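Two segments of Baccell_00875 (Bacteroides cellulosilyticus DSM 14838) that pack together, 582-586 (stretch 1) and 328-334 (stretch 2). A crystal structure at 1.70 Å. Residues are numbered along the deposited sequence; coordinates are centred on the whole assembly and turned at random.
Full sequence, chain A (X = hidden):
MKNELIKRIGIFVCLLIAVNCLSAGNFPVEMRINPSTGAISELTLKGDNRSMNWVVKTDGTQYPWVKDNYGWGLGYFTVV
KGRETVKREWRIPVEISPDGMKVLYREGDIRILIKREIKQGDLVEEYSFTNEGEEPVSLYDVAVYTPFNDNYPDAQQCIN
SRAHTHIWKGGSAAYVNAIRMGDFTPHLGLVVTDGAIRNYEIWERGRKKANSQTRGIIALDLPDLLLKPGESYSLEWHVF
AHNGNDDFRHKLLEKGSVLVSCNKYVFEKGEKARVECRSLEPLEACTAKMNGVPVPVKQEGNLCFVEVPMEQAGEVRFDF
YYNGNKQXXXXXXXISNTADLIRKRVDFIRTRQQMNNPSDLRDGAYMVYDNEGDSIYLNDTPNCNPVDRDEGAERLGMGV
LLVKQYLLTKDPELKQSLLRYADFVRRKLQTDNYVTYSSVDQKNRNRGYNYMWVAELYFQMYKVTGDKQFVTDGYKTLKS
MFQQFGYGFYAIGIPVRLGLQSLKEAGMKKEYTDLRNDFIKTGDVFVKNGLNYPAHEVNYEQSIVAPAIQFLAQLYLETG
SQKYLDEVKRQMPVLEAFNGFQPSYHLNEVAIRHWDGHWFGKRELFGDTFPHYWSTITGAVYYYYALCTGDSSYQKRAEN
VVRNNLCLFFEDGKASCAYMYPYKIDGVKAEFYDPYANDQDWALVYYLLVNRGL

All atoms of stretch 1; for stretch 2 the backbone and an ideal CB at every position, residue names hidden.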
ATOM      1  N   GLN A 582      -1.059   8.991   6.605  1.00 13.09           N
ATOM      2  CA  GLN A 582      -1.967   8.644   7.691  1.00 12.87           C
ATOM      3  C   GLN A 582      -1.171   8.178   8.926  1.00 12.49           C
ATOM      4  O   GLN A 582      -0.113   7.519   8.780  1.00 12.69           O
ATOM      5  CB  GLN A 582      -2.910   7.519   7.308  1.00 13.09           C
ATOM      6  CG  GLN A 582      -3.814   7.780   6.122  1.00 13.43           C
ATOM      7  CD  GLN A 582      -3.231   7.317   4.820  1.00 13.96           C
ATOM      8  OE1 GLN A 582      -2.007   7.434   4.609  1.00 13.72           O
ATOM      9  NE2 GLN A 582      -4.072   6.779   3.940  1.00 12.80           N
ATOM     10  N   PRO A 583      -1.663   8.460  10.126  1.00 12.34           N
ATOM     11  CA  PRO A 583      -0.876   8.092  11.345  1.00 11.80           C
ATOM     12  C   PRO A 583      -1.092   6.647  11.790  1.00 12.63           C
ATOM     13  O   PRO A 583      -1.662   6.377  12.861  1.00 11.84           O
ATOM     14  CB  PRO A 583      -1.373   9.101  12.373  1.00 12.08           C
ATOM     15  CG  PRO A 583      -2.808   9.318  11.977  1.00 11.94           C
ATOM     16  CD  PRO A 583      -2.790   9.347  10.479  1.00 11.85           C
ATOM     17  N   SER A 584      -0.652   5.732  10.928  1.00 12.36           N
ATOM     18  CA  SER A 584      -0.744   4.295  11.130  1.00 12.26           C
ATOM     19  C   SER A 584       0.492   3.665  10.498  1.00 12.18           C
ATOM     20  O   SER A 584       0.868   4.016   9.397  1.00 12.46           O
ATOM     21  CB  SER A 584      -1.981   3.722  10.446  1.00 12.15           C
ATOM     22  OG  SER A 584      -1.998   2.301  10.499  1.00 13.05           O
ATOM     23  N   TYR A 585       1.072   2.687  11.170  1.00 11.85           N
ATOM     24  CA  TYR A 585       2.172   1.917  10.601  1.00 11.73           C
ATOM     25  C   TYR A 585       1.746   1.156   9.334  1.00 11.93           C
ATOM     26  O   TYR A 585       2.562   0.889   8.485  1.00 12.25           O
ATOM     27  CB  TYR A 585       2.823   0.990  11.621  1.00 12.23           C
ATOM     28  CG  TYR A 585       1.923  -0.099  12.156  1.00 12.66           C
ATOM     29  CD1 TYR A 585       1.124   0.124  13.268  1.00 13.19           C
ATOM     30  CD2 TYR A 585       1.826  -1.337  11.512  1.00 13.44           C
ATOM     31  CE1 TYR A 585       0.261  -0.862  13.753  1.00 13.63           C
ATOM     32  CE2 TYR A 585       1.010  -2.338  12.002  1.00 13.72           C
ATOM     33  CZ  TYR A 585       0.247  -2.098  13.139  1.00 14.24           C
ATOM     34  OH  TYR A 585      -0.578  -3.085  13.613  1.00 15.36           O
ATOM     35  N   HIS A 586       0.463   0.853   9.183  1.00 11.62           N
ATOM     36  CA  HIS A 586      -0.009   0.190   7.976  1.00 12.01           C
ATOM     37  C   HIS A 586       0.066   1.080   6.738  1.00 12.14           C
ATOM     38  O   HIS A 586       0.150   0.557   5.609  1.00 12.26           O
ATOM     39  CB  HIS A 586      -1.466  -0.256   8.150  1.00 12.85           C
ATOM     40  CG  HIS A 586      -1.632  -1.427   9.058  1.00 13.43           C
ATOM     41  ND1 HIS A 586      -2.116  -1.309  10.342  1.00 16.75           N
ATOM     42  CD2 HIS A 586      -1.377  -2.735   8.871  1.00 14.00           C
ATOM     43  CE1 HIS A 586      -2.167  -2.507  10.904  1.00 14.42           C
ATOM     44  NE2 HIS A 586      -1.721  -3.389  10.034  1.00 16.06           N
ATOM     45  N   UNK A 328     -10.304  10.990  17.756  1.00 13.44           N
ATOM     46  CA  UNK A 328      -9.501  10.461  16.648  1.00 12.97           C
ATOM     47  C   UNK A 328      -8.380   9.639  17.232  1.00 12.91           C
ATOM     48  O   UNK A 328      -8.243   9.573  18.455  1.00 13.37           O
ATOM     49  CB  UNK A 328      -8.951  11.579  15.760  1.00 12.97           C
ATOM     50  N   UNK A 329      -7.591   8.997  16.377  1.00 12.74           N
ATOM     51  CA  UNK A 329      -6.573   8.074  16.837  1.00 12.70           C
ATOM     52  C   UNK A 329      -5.340   7.984  15.939  1.00 12.99           C
ATOM     53  O   UNK A 329      -5.298   8.554  14.839  1.00 12.65           O
ATOM     54  CB  UNK A 329      -7.192   6.682  16.979  1.00 12.70           C
ATOM     55  N   UNK A 330      -4.344   7.293  16.480  1.00 12.77           N
ATOM     56  CA  UNK A 330      -3.174   6.811  15.755  1.00 12.95           C
ATOM     57  C   UNK A 330      -2.944   5.341  16.062  1.00 13.04           C
ATOM     58  O   UNK A 330      -3.226   4.888  17.170  1.00 13.17           O
ATOM     59  CB  UNK A 330      -1.934   7.633  16.113  1.00 12.95           C
ATOM     60  N   UNK A 331      -2.447   4.595  15.066  1.00 13.52           N
ATOM     61  CA  UNK A 331      -2.166   3.152  15.209  1.00 13.87           C
ATOM     62  C   UNK A 331      -0.647   2.920  15.159  1.00 13.50           C
ATOM     63  O   UNK A 331      -0.011   3.217  14.143  1.00 13.39           O
ATOM     64  CB  UNK A 331      -2.867   2.348  14.112  1.00 13.87           C
ATOM     65  N   UNK A 332      -0.086   2.410  16.256  1.00 13.72           N
ATOM     66  CA  UNK A 332       1.328   2.106  16.385  1.00 13.49           C
ATOM     67  C   UNK A 332       1.519   0.636  16.736  1.00 13.19           C
ATOM     68  O   UNK A 332       0.591  -0.036  17.211  1.00 13.98           O
ATOM     69  CB  UNK A 332       1.978   3.000  17.443  1.00 13.49           C
ATOM     70  N   UNK A 333       2.739   0.148  16.518  1.00 12.66           N
ATOM     71  CA  UNK A 333       3.101  -1.222  16.836  1.00 13.05           C
ATOM     72  C   UNK A 333       4.366  -1.211  17.676  1.00 12.81           C
ATOM     73  O   UNK A 333       5.295  -0.455  17.379  1.00 13.12           O
ATOM     74  CB  UNK A 333       3.293  -2.053  15.566  1.00 13.05           C
ATOM     75  N   UNK A 334       4.389  -2.058  18.693  1.00 12.53           N
ATOM     76  CA  UNK A 334       5.585  -2.327  19.479  1.00 13.13           C
ATOM     77  C   UNK A 334       6.093  -3.734  19.220  1.00 13.52           C
ATOM     78  O   UNK A 334       5.335  -4.728  19.318  1.00 13.27           O
ATOM     79  CB  UNK A 334       5.304  -2.132  20.970  1.00 13.13           C
TER

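Stretch 2 is extended throughout, and its centre lies beside the backbone of stretch 1, where position 331 pairs with Ser584 in a single beta bridge, CA to CA 4.5 Å. Both hydrogen bonds of that bridge belong to position 331: its N donates to Pro583 O at 2.9 Å, and its O accepts from Tyr585 N at 3.2 Å. Being made by backbone atoms, they leave the choice of side chains to the space around each CB.

At position 328 the ideal CB has nothing of stretch 1 within 5.5 Å, so stretch 1 sets no preference; the extended backbone would suit a beta-branched residue among many others. It is Thr328, whose OG1 is hydrogen-bonded elsewhere in the structure.

Position 329 points sideways and its CB is also out of reach, so only a long side chain could approach stretch 1. The residue is His329. Its ring turns along its own strand toward the side chain at 331.

At position 330 the CB points sideways and stands 3.5 Å from Pro583 O, with the proline ring close by. A small apolar side chain fits such a place. Ala330 supplies a methyl whose CB lies 4.1 Å from Pro583 CB, while its CA makes a CA-H...O contact with Pro583 O at 3.3 Å.

Position 331 points toward stretch 1, its ideal CB 3.7 Å from Ser584 OG. A polar side chain of modest length, such as Ser, Asn, Asp or Thr, would suit this hydroxyl neighbour. The deposited Asp331, with chi1 m, reaches it indirectly: a water donates to Asp331 OD2 at 2.6 Å and lies 2.6 Å from Ser584 OG. Asp331 OD2 also accepts from His329 NE2 at 3.0 Å. OD2 thus serves both this water and His329, a role well suited to a carboxylate.

Position 332 points away, its ideal CB 5.1 Å from Tyr585 CD1, and stretch 1 hardly restricts the choice. It is Cys332; its contact with stretch 1 is through the backbone, C lying 3.5 Å from Tyr585 CD1.

Position 333 points toward stretch 1 again, with its ideal CB 3.7 Å from Tyr585 CE1. An aromatic face favours apolar C-H groups, so Leu, Ile, Val or Met would be reasonable. Leu333 places CB over that face, 3.8 Å from the Tyr585 ring centroid and only 14° off the ring normal, a CH-pi contact.

Position 334 is beyond reach, and many residues would serve. Val334 is beta-branched, as strands commonly favour.

Stretch 2 (328-334) THADCLV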
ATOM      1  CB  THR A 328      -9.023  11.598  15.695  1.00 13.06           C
ATOM      2  OG1 THR A 328      -8.461  11.052  14.490  1.00 13.37           O
ATOM      3  CG2 THR A 328      -8.008  12.531  16.318  1.00 13.19           C
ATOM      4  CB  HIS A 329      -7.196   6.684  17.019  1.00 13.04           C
ATOM      5  CG  HIS A 329      -7.306   5.886  15.752  1.00 13.56           C
ATOM      6  ND1 HIS A 329      -8.231   6.161  14.775  1.00 15.08           N
ATOM      7  CD2 HIS A 329      -6.571   4.847  15.294  1.00 14.18           C
ATOM      8  CE1 HIS A 329      -8.092   5.286  13.788  1.00 15.36           C
ATOM      9  NE2 HIS A 329      -7.089   4.480  14.075  1.00 14.81           N
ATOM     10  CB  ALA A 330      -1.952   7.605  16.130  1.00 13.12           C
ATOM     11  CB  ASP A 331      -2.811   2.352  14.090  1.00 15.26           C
ATOM     12  CG  ASP A 331      -4.327   2.419  14.109  1.00 18.35           C
ATOM     13  OD1 ASP A 331      -4.920   2.174  15.191  1.00 17.49           O
ATOM     14  OD2 ASP A 331      -4.922   2.699  13.028  1.00 18.65           O
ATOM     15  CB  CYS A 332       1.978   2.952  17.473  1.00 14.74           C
ATOM     16  SG  CYS A 332       1.869   4.705  17.107  1.00 18.89           S
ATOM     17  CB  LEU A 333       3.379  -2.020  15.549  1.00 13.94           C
ATOM     18  CG  LEU A 333       3.759  -3.481  15.679  1.00 15.24           C
ATOM     19  CD1 LEU A 333       2.633  -4.323  16.240  1.00 16.71           C
ATOM     20  CD2 LEU A 333       4.180  -4.055  14.316  1.00 15.95           C
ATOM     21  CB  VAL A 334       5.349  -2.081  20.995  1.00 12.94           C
ATOM     22  CG1 VAL A 334       6.652  -2.277  21.772  1.00 13.25           C
ATOM     23  CG2 VAL A 334       4.860  -0.680  21.201  1.00 13.12           C
TER
HETATM   24  O   HOH W   1      -4.475   1.643  10.681  1.00 15.89           O
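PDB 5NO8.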